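Local coordinates for fumarate reductase iron-sulfur subunit (Mycolicibacterium smegmatis, PDB 7D6V), which probably relays electrons from succinate oxidation through its three iron-sulfur clusters to quinone, as the iron-sulfur subunit of a mycobacterial succinate dehydrogenase, at residues K7-W11 and E85-P91. Residues are numbered along the deposited sequence.
Sequences KLRVW and EVVTVTP
This is the central parallel pair of the beta-grasp sheet in the plant-type ferredoxin domain that carries the [2Fe-2S] cluster. Residues 7-11 belong to strand 4-14, with strand 17-27 antiparallel on its other side. Segment 85-91, extended along its whole length, runs alongside in the same direction, 18° off. The register pairs Lys7 with Val86 through Trp11 with Thr90, the CA atoms of Arg9 and Thr88 coming to 4.5 Å. Start at Val86: its CG2 lies 3.6 Å from Lys7 CE, on the partly open face. Val87 makes the classic parallel pattern, straddling Leu8: Val87 N donates to Lys7 O (2.9 Å), and Val87 O accepts from Arg9 N (2.9 Å). Its side chain turns to the opposite, buried face, where Leu8 in the mt rotamer brings CD2 to 3.8 Å from Val87 CB. At Thr88, OG1 sits 2.8 Å from Arg9 NE; Leu26 of the membrane anchor subunit packs over both residues. Val89 faces the domain core, its side chain about 12 Å from the [2Fe-2S] cluster, and Val10 CG2 approaches its CB at 4.2 Å. Here the ladder loosens: Arg9, psi 55°, departs from the strand conformation, and its O lies 3.9 Å from Val89 N, yet Val89 O still accepts from Trp11 N at 2.9 Å. Thr90 CG2 reaches Trp11 CB at 4.1 Å. Finally, Pro91 meets the indole, its CD 3.8 Å from Trp11 CE3.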
loop_
_atom_site.group_PDB
_atom_site.type_symbol
_atom_site.label_atom_id
_atom_site.label_comp_id
_atom_site.label_asym_id
_atom_site.label_seq_id
_atom_site.Cartn_x
_atom_site.Cartn_y
_atom_site.Cartn_z
ATOM N N LYS B 7 -28.951 -6.938 2.577
ATOM C CA LYS B 7 -29.489 -5.672 3.062
ATOM C C LYS B 7 -28.329 -4.766 3.454
ATOM O O LYS B 7 -27.637 -5.024 4.446
ATOM C CB LYS B 7 -30.439 -5.895 4.236
ATOM C CG LYS B 7 -31.684 -6.689 3.872
ATOM C CD LYS B 7 -32.628 -6.827 5.051
ATOM C CE LYS B 7 -32.062 -7.754 6.115
ATOM N NZ LYS B 7 -31.950 -9.157 5.642
ATOM N N LEU B 8 -28.117 -3.719 2.664
ATOM C CA LEU B 8 -27.170 -2.659 2.967
ATOM C C LEU B 8 -27.901 -1.466 3.567
ATOM O O LEU B 8 -29.100 -1.272 3.360
ATOM C CB LEU B 8 -26.415 -2.225 1.711
ATOM C CG LEU B 8 -25.475 -3.236 1.063
ATOM C CD1 LEU B 8 -24.931 -2.676 -0.236
ATOM C CD2 LEU B 8 -24.345 -3.590 2.005
ATOM N N ARG B 9 -27.160 -0.669 4.334
ATOM C CA ARG B 9 -27.716 0.494 5.011
ATOM C C ARG B 9 -26.737 1.664 4.840
ATOM O O ARG B 9 -26.232 2.246 5.792
ATOM C CB ARG B 9 -28.054 0.160 6.465
ATOM C CG ARG B 9 -28.756 1.275 7.206
ATOM C CD ARG B 9 -29.107 0.926 8.647
ATOM N NE ARG B 9 -27.946 0.758 9.510
ATOM C CZ ARG B 9 -28.011 0.293 10.752
ATOM N NH1 ARG B 9 -29.182 -0.046 11.266
ATOM N NH2 ARG B 9 -26.912 0.171 11.483
ATOM N N VAL B 10 -26.408 1.966 3.580
ATOM C CA VAL B 10 -25.376 2.943 3.241
ATOM C C VAL B 10 -25.783 4.350 3.670
ATOM O O VAL B 10 -26.942 4.759 3.521
ATOM C CB VAL B 10 -25.096 2.887 1.729
ATOM C CG1 VAL B 10 -24.103 3.957 1.313
ATOM C CG2 VAL B 10 -24.603 1.510 1.333
ATOM N N TRP B 11 -24.813 5.108 4.190
ATOM C CA TRP B 11 -25.038 6.486 4.619
ATOM C C TRP B 11 -24.987 7.442 3.430
ATOM O O TRP B 11 -24.040 7.411 2.638
ATOM C CB TRP B 11 -23.990 6.891 5.657
ATOM C CG TRP B 11 -24.230 8.236 6.289
ATOM C CD1 TRP B 11 -24.945 8.490 7.418
ATOM C CD2 TRP B 11 -23.752 9.506 5.825
ATOM N NE1 TRP B 11 -24.946 9.834 7.687
ATOM C CE2 TRP B 11 -24.223 10.481 6.723
ATOM C CE3 TRP B 11 -22.979 9.913 4.736
ATOM C CZ2 TRP B 11 -23.940 11.833 6.567
ATOM C CZ3 TRP B 11 -22.703 11.253 4.584
ATOM C CH2 TRP B 11 -23.183 12.198 5.491
ATOM N N GLU B 85 -28.056 -10.728 7.795
ATOM C CA GLU B 85 -27.437 -9.656 8.559
ATOM C C GLU B 85 -27.388 -8.384 7.725
ATOM O O GLU B 85 -27.139 -8.427 6.518
ATOM C CB GLU B 85 -26.026 -10.063 8.989
ATOM C CG GLU B 85 -25.276 -9.017 9.785
ATOM C CD GLU B 85 -24.070 -9.591 10.502
ATOM O OE1 GLU B 85 -23.907 -10.828 10.494
ATOM O OE2 GLU B 85 -23.287 -8.808 11.076
ATOM N N VAL B 86 -27.634 -7.250 8.371
ATOM C CA VAL B 86 -27.611 -5.953 7.706
ATOM C C VAL B 86 -26.204 -5.384 7.785
ATOM O O VAL B 86 -25.605 -5.333 8.864
ATOM C CB VAL B 86 -28.631 -4.992 8.334
ATOM C CG1 VAL B 86 -28.513 -3.611 7.710
ATOM C CG2 VAL B 86 -30.037 -5.530 8.166
ATOM N N VAL B 87 -25.673 -4.952 6.644
ATOM C CA VAL B 87 -24.341 -4.361 6.572
ATOM C C VAL B 87 -24.491 -2.854 6.416
ATOM O O VAL B 87 -25.175 -2.385 5.502
ATOM C CB VAL B 87 -23.526 -4.963 5.416
ATOM C CG1 VAL B 87 -22.077 -4.544 5.520
ATOM C CG2 VAL B 87 -23.641 -6.474 5.425
ATOM N N THR B 88 -23.847 -2.096 7.298
ATOM C CA THR B 88 -24.036 -0.651 7.386
ATOM C C THR B 88 -22.738 0.053 7.015
ATOM O O THR B 88 -21.802 0.096 7.818
ATOM C CB THR B 88 -24.477 -0.259 8.793
ATOM O OG1 THR B 88 -25.753 -0.842 9.067
ATOM C CG2 THR B 88 -24.577 1.248 8.923
ATOM N N VAL B 89 -22.702 0.657 5.832
ATOM C CA VAL B 89 -21.495 1.285 5.307
ATOM C C VAL B 89 -21.621 2.794 5.471
ATOM O O VAL B 89 -22.557 3.409 4.947
ATOM C CB VAL B 89 -21.262 0.904 3.836
ATOM C CG1 VAL B 89 -19.863 1.302 3.400
ATOM C CG2 VAL B 89 -21.492 -0.579 3.633
ATOM N N THR B 90 -20.670 3.387 6.177
ATOM C CA THR B 90 -20.610 4.812 6.458
ATOM C C THR B 90 -19.212 5.321 6.153
ATOM O O THR B 90 -18.257 4.541 6.102
ATOM C CB THR B 90 -20.960 5.120 7.924
ATOM O OG1 THR B 90 -19.878 4.722 8.772
ATOM C CG2 THR B 90 -22.226 4.404 8.346
ATOM N N PRO B 91 -19.058 6.626 5.931
ATOM C CA PRO B 91 -17.717 7.188 5.749
ATOM C C PRO B 91 -16.943 7.205 7.059
ATOM O O PRO B 91 -17.467 6.920 8.137
ATOM C CB PRO B 91 -17.996 8.605 5.249
ATOM C CG PRO B 91 -19.334 8.925 5.795
ATOM C CD PRO B 91 -20.103 7.646 5.753
#